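PDB 6COJ: probable CoA-transferase alpha subunit from Rhodococcus jostii, which forms, with a beta subunit, a CoA-transferase-like hydrolase that opens a ring of a CoA-linked intermediate in cholesterol breakdown. Local coordinates for residues 48-52 with 293-297; 267-271 with 284-288. The protein carries 1 engineered substitution. Residue numbers count along the deposited sequence, not the author numbering.

Contact 1: residues 48-52 with 293-297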
loop_
_atom_site.group_PDB
_atom_site.type_symbol
_atom_site.label_atom_id
_atom_site.label_comp_id
_atom_site.label_asym_id
_atom_site.label_seq_id
_atom_site.Cartn_x
_atom_site.Cartn_y
_atom_site.Cartn_z
ATOM N N MET A 48 2.418 -21.925 12.511
ATOM C CA MET A 48 2.497 -22.658 13.767
ATOM C C MET A 48 3.451 -23.843 13.679
ATOM O O MET A 48 4.117 -24.171 14.672
ATOM C CB MET A 48 1.104 -23.115 14.206
ATOM C CG MET A 48 0.128 -21.998 14.522
ATOM S SD MET A 48 0.610 -20.974 15.922
ATOM C CE MET A 48 0.150 -22.058 17.271
ATOM N N ALA A 49 3.544 -24.490 12.514
ATOM C CA ALA A 49 4.538 -25.547 12.352
ATOM C C ALA A 49 5.952 -24.996 12.500
ATOM O O ALA A 49 6.804 -25.623 13.140
ATOM C CB ALA A 49 4.342 -26.267 11.015
ATOM N N LEU A 50 6.219 -23.814 11.935
ATOM C CA LEU A 50 7.537 -23.208 12.123
ATOM C C LEU A 50 7.766 -22.817 13.581
ATOM O O LEU A 50 8.874 -22.986 14.109
ATOM C CB LEU A 50 7.711 -22.012 11.182
ATOM C CG LEU A 50 8.025 -22.375 9.717
ATOM C CD1 LEU A 50 7.732 -21.199 8.765
ATOM C CD2 LEU A 50 9.478 -22.851 9.554
ATOM N N VAL A 51 6.721 -22.337 14.262
ATOM C CA VAL A 51 6.842 -22.014 15.686
ATOM C C VAL A 51 7.136 -23.267 16.509
ATOM O O VAL A 51 7.976 -23.245 17.418
ATOM C CB VAL A 51 5.593 -21.264 16.189
ATOM C CG1 VAL A 51 5.614 -21.146 17.714
ATOM C CG2 VAL A 51 5.509 -19.891 15.546
ATOM N N ARG A 52 6.450 -24.376 16.215
ATOM C CA ARG A 52 6.755 -25.627 16.911
ATOM C C ARG A 52 8.188 -26.080 16.644
ATOM O O ARG A 52 8.846 -26.632 17.534
ATOM C CB ARG A 52 5.745 -26.720 16.533
ATOM C CG ARG A 52 4.361 -26.518 17.161
ATOM C CD ARG A 52 3.373 -27.625 16.822
ATOM N NE ARG A 52 2.906 -27.590 15.436
ATOM C CZ ARG A 52 1.842 -26.906 15.019
ATOM N NH1 ARG A 52 1.129 -26.171 15.878
ATOM N NH2 ARG A 52 1.492 -26.956 13.742
ATOM N N GLU A 293 6.575 -32.662 13.709
ATOM C CA GLU A 293 5.320 -32.108 13.208
ATOM C C GLU A 293 4.323 -33.217 12.892
ATOM O O GLU A 293 3.127 -33.090 13.187
ATOM C CB GLU A 293 5.577 -31.242 11.975
ATOM C CG GLU A 293 4.331 -30.567 11.374
ATOM C CD GLU A 293 3.683 -29.539 12.290
ATOM O OE1 GLU A 293 4.300 -29.135 13.301
ATOM O OE2 GLU A 293 2.553 -29.093 11.979
ATOM N N ASP A 294 4.798 -34.322 12.310
ATOM C CA ASP A 294 3.910 -35.450 12.040
ATOM C C ASP A 294 3.305 -35.996 13.326
ATOM O O ASP A 294 2.117 -36.340 13.364
ATOM C CB ASP A 294 4.653 -36.551 11.280
ATOM C CG ASP A 294 4.883 -36.202 9.819
ATOM O OD1 ASP A 294 4.239 -35.253 9.324
ATOM O OD2 ASP A 294 5.701 -36.882 9.165
ATOM N N ASP A 295 4.106 -36.077 14.395
ATOM C CA ASP A 295 3.582 -36.530 15.683
ATOM C C ASP A 295 2.523 -35.568 16.201
ATOM O O ASP A 295 1.482 -35.996 16.717
ATOM C CB ASP A 295 4.711 -36.652 16.706
ATOM C CG ASP A 295 5.718 -37.722 16.342
ATOM O OD1 ASP A 295 5.337 -38.693 15.655
ATOM O OD2 ASP A 295 6.889 -37.590 16.750
ATOM N N TYR A 296 2.777 -34.260 16.078
ATOM C CA TYR A 296 1.780 -33.272 16.472
ATOM C C TYR A 296 0.492 -33.466 15.687
ATOM O O TYR A 296 -0.604 -33.473 16.260
ATOM C CB TYR A 296 2.331 -31.860 16.250
ATOM C CG TYR A 296 1.303 -30.765 16.440
ATOM C CD1 TYR A 296 1.045 -30.241 17.697
ATOM C CD2 TYR A 296 0.586 -30.258 15.357
ATOM C CE1 TYR A 296 0.113 -29.232 17.877
ATOM C CE2 TYR A 296 -0.353 -29.259 15.529
ATOM C CZ TYR A 296 -0.585 -28.749 16.787
ATOM O OH TYR A 296 -1.511 -27.756 16.980
ATOM N N GLN A 297 0.611 -33.615 14.365
ATOM C CA GLN A 297 -0.572 -33.714 13.516
ATOM C C GLN A 297 -1.372 -34.969 13.841
ATOM O O GLN A 297 -2.608 -34.940 13.868
ATOM C CB GLN A 297 -0.157 -33.689 12.044
ATOM C CG GLN A 297 0.411 -32.353 11.571
ATOM C CD GLN A 297 -0.621 -31.240 11.584
ATOM O OE1 GLN A 297 -1.822 -31.497 11.494
ATOM N NE2 GLN A 297 -0.157 -29.993 11.665
HETATM O O HOH W 1 6.872 -28.434 13.594
#

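Contact 2: residues 267-271 with 284-288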
loop_
_atom_site.group_PDB
_atom_site.type_symbol
_atom_site.label_atom_id
_atom_site.label_comp_id
_atom_site.label_asym_id
_atom_site.label_seq_id
_atom_site.Cartn_x
_atom_site.Cartn_y
_atom_site.Cartn_z
ATOM N N PHE A 267 -9.449 -27.320 19.969
ATOM C CA PHE A 267 -8.055 -27.528 20.339
ATOM C C PHE A 267 -7.434 -26.265 20.906
ATOM O O PHE A 267 -6.615 -26.334 21.830
ATOM C CB PHE A 267 -7.212 -28.065 19.185
ATOM C CG PHE A 267 -5.870 -28.563 19.636
ATOM C CD1 PHE A 267 -5.748 -29.823 20.205
ATOM C CD2 PHE A 267 -4.749 -27.757 19.561
ATOM C CE1 PHE A 267 -4.526 -30.278 20.656
ATOM C CE2 PHE A 267 -3.519 -28.209 20.010
ATOM C CZ PHE A 267 -3.410 -29.474 20.565
ATOM N N GLN A 268 -7.782 -25.099 20.359
ATOM C CA GLN A 268 -7.254 -23.870 20.940
ATOM C C GLN A 268 -7.702 -23.714 22.387
ATOM O O GLN A 268 -6.917 -23.298 23.243
ATOM C CB GLN A 268 -7.645 -22.647 20.119
ATOM C CG GLN A 268 -7.086 -21.377 20.732
ATOM C CD GLN A 268 -7.195 -20.199 19.808
ATOM O OE1 GLN A 268 -6.339 -19.995 18.956
ATOM N NE2 GLN A 268 -8.235 -19.411 19.987
ATOM N N ARG A 269 -8.961 -24.052 22.675
ATOM C CA ARG A 269 -9.418 -24.058 24.061
ATOM C C ARG A 269 -8.580 -24.992 24.920
ATOM O O ARG A 269 -8.246 -24.656 26.061
ATOM C CB ARG A 269 -10.898 -24.420 24.143
ATOM C CG ARG A 269 -11.810 -23.264 23.811
ATOM C CD ARG A 269 -13.252 -23.550 24.172
ATOM N NE ARG A 269 -13.825 -24.642 23.399
ATOM C CZ ARG A 269 -14.496 -24.479 22.265
ATOM N NH1 ARG A 269 -14.657 -23.265 21.748
ATOM N NH2 ARG A 269 -14.993 -25.532 21.639
ATOM N N HIS A 270 -8.222 -26.165 24.387
ATOM C CA HIS A 270 -7.398 -27.106 25.143
ATOM C C HIS A 270 -6.000 -26.548 25.390
ATOM O O HIS A 270 -5.448 -26.699 26.488
ATOM C CB HIS A 270 -7.329 -28.444 24.403
ATOM C CG HIS A 270 -6.529 -29.491 25.115
ATOM N ND1 HIS A 270 -6.923 -30.038 26.317
ATOM C CD2 HIS A 270 -5.361 -30.090 24.792
ATOM C CE1 HIS A 270 -6.031 -30.928 26.706
ATOM N NE2 HIS A 270 -5.072 -30.978 25.800
ATOM N N TYR A 271 -5.413 -25.896 24.383
ATOM C CA TYR A 271 -4.136 -25.215 24.575
ATOM C C TYR A 271 -4.220 -24.205 25.715
ATOM O O TYR A 271 -3.378 -24.199 26.625
ATOM C CB TYR A 271 -3.712 -24.537 23.261
ATOM C CG TYR A 271 -2.801 -23.341 23.441
ATOM C CD1 TYR A 271 -1.444 -23.502 23.711
ATOM C CD2 TYR A 271 -3.300 -22.046 23.347
ATOM C CE1 TYR A 271 -0.611 -22.404 23.886
ATOM C CE2 TYR A 271 -2.475 -20.941 23.523
ATOM C CZ TYR A 271 -1.131 -21.127 23.789
ATOM O OH TYR A 271 -0.306 -20.041 23.956
ATOM N N PHE A 284 0.331 -31.476 28.085
ATOM C CA PHE A 284 0.205 -30.922 26.743
ATOM C C PHE A 284 1.522 -31.035 25.989
ATOM O O PHE A 284 1.548 -31.451 24.826
ATOM C CB PHE A 284 -0.234 -29.462 26.841
ATOM C CG PHE A 284 -0.562 -28.831 25.520
ATOM C CD1 PHE A 284 0.424 -28.227 24.759
ATOM C CD2 PHE A 284 -1.864 -28.837 25.044
ATOM C CE1 PHE A 284 0.120 -27.641 23.542
ATOM C CE2 PHE A 284 -2.181 -28.245 23.820
ATOM C CZ PHE A 284 -1.189 -27.650 23.070
ATOM N N VAL A 285 2.628 -30.689 26.648
ATOM C CA VAL A 285 3.949 -30.805 26.034
ATOM C C VAL A 285 4.241 -32.256 25.666
ATOM O O VAL A 285 4.691 -32.554 24.553
ATOM C CB VAL A 285 5.020 -30.220 26.972
ATOM C CG1 VAL A 285 6.413 -30.640 26.543
ATOM C CG2 VAL A 285 4.893 -28.701 27.019
ATOM N N ALA A 286 3.987 -33.181 26.597
ATOM C CA ALA A 286 4.271 -34.592 26.337
ATOM C C ALA A 286 3.480 -35.106 25.141
ATOM O O ALA A 286 4.005 -35.871 24.324
ATOM C CB ALA A 286 3.977 -35.434 27.580
ATOM N N THR A 287 2.220 -34.691 25.016
ATOM C CA THR A 287 1.367 -35.228 23.960
ATOM C C THR A 287 1.598 -34.534 22.620
ATOM O O THR A 287 1.593 -35.195 21.577
ATOM C CB THR A 287 -0.106 -35.130 24.369
ATOM O OG1 THR A 287 -0.330 -35.905 25.554
ATOM C CG2 THR A 287 -1.013 -35.653 23.257
ATOM N N TYR A 288 1.817 -33.215 22.619
ATOM C CA TYR A 288 1.786 -32.441 21.379
ATOM C C TYR A 288 3.118 -31.846 20.955
ATOM O O TYR A 288 3.337 -31.669 19.755
ATOM C CB TYR A 288 0.728 -31.325 21.451
ATOM C CG TYR A 288 -0.647 -31.879 21.687
ATOM C CD1 TYR A 288 -1.361 -32.464 20.648
ATOM C CD2 TYR A 288 -1.207 -31.888 22.958
ATOM C CE1 TYR A 288 -2.607 -33.017 20.860
ATOM C CE2 TYR A 288 -2.458 -32.436 23.179
ATOM C CZ TYR A 288 -3.154 -32.997 22.123
ATOM O OH TYR A 288 -4.397 -33.549 22.345
#

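Contact 1: residues 48-52 with 293-297
A two-pronged salt bridge joins Arg-52 to Glu-293: Arg-52 NE donates to Glu-293 OE1 at 3.0 Å and Arg-52 NH2 to Glu-293 OE2 at 3.0 Å, with N-H...acceptor angles of 175° and 158°, so the carboxylate lies side-on along the NE/NH2 edge of the guanidinium. It ties helix 48-56, which follows strand 35-38 in the parallel sheet of the CoA-transferase fold, to the start of the C-terminal helix 293-306. Gln-297, one turn after Glu-293, shares the carboxylate: its NE2 donates to Glu-293 OE2 at 2.9 Å.

While its edge is engaged by the acid, the guanidinium lies with one face flat on the ring of Tyr-296. The planes are 10° apart, and Arg-52 CZ stands 3.6 Å from the ring centroid, a cation-pi stack; Arg-52 CD adds a CH-pi contact over the same ring. Two more polar atoms turn to His-253: Arg-52 NH1 donates to its carbonyl O, and Tyr-296 OH is hydrogen-bonded to its ND1. One buried arginine thus gathers both helices and the chain segment around His-253.

The two short helical segments cross at 120° with their axes 11.1 Å apart, a spacing wide enough for these long side chains to fill. Apart from the stack, packing is light: the methyl CB of Ala-49 sits 3.5 Å from Glu-293 OE2, and Leu-23 of helix 23-28 touches both residues. Where the backbone of helix 48-56 faces the acid, a water bridges the gap, donating to Ala-49 O at 2.8 Å and to Glu-293 OE1 at 2.7 Å.

Contact 2: residues 267-271 with 284-288
An aromatic cluster of Phe-267, His-270, Phe-284 and Tyr-288 fills the space between these two helical segments, with no hydrogen bond crossing from one to the other. Its clearest pair is T-shaped: the edge of Phe-267 points at the face of Tyr-288, with centroids 4.7 Å apart, planes at 76°, and Phe-267 CE1 3.4 Å from Tyr-288 CE1. Phe-284 reaches across to the other helix, where its CE2 lies 3.7 Å from Phe-267 CZ and also 3.7 Å from Tyr-271 CA. The elements are consecutive helices, 265-274 and 278-288, folded back as a helical hairpin whose segments run at 138° with axes 12.8 Å apart; bulky rings bridge that wide gap. Helix 293-306 closes the cluster, Phe-303 meeting Phe-267 edge-to-face and also touching Tyr-288. On the partly exposed border, His-270 CD2 approaches Phe-284 CD2 at 3.7 Å, and His-270 NE2 lies 4.0 Å from Tyr-288 CE2.

In the fold
Both contacts are largely buried and lie on the same side of the chain's centre, with contact 2 farther out and their own centres about 12 Å apart, but they do different jobs. Contact 1 spans 240 intervening residues and fastens the C-terminal helix to a helix of the CoA-transferase fold; contact 2 is local, nested within that span, and packs two successive helices together. The chemistry follows: charge, hydrogen bonds and a bound water in the first, mostly aromatic rings in the second, with no hydrogen bond across. Tyr-296 links them. While one face takes the guanidinium, Tyr-296 CD1 packs 3.4 Å from Tyr-288 O, and Tyr-296 OH 3.7 Å from Phe-267 CE2.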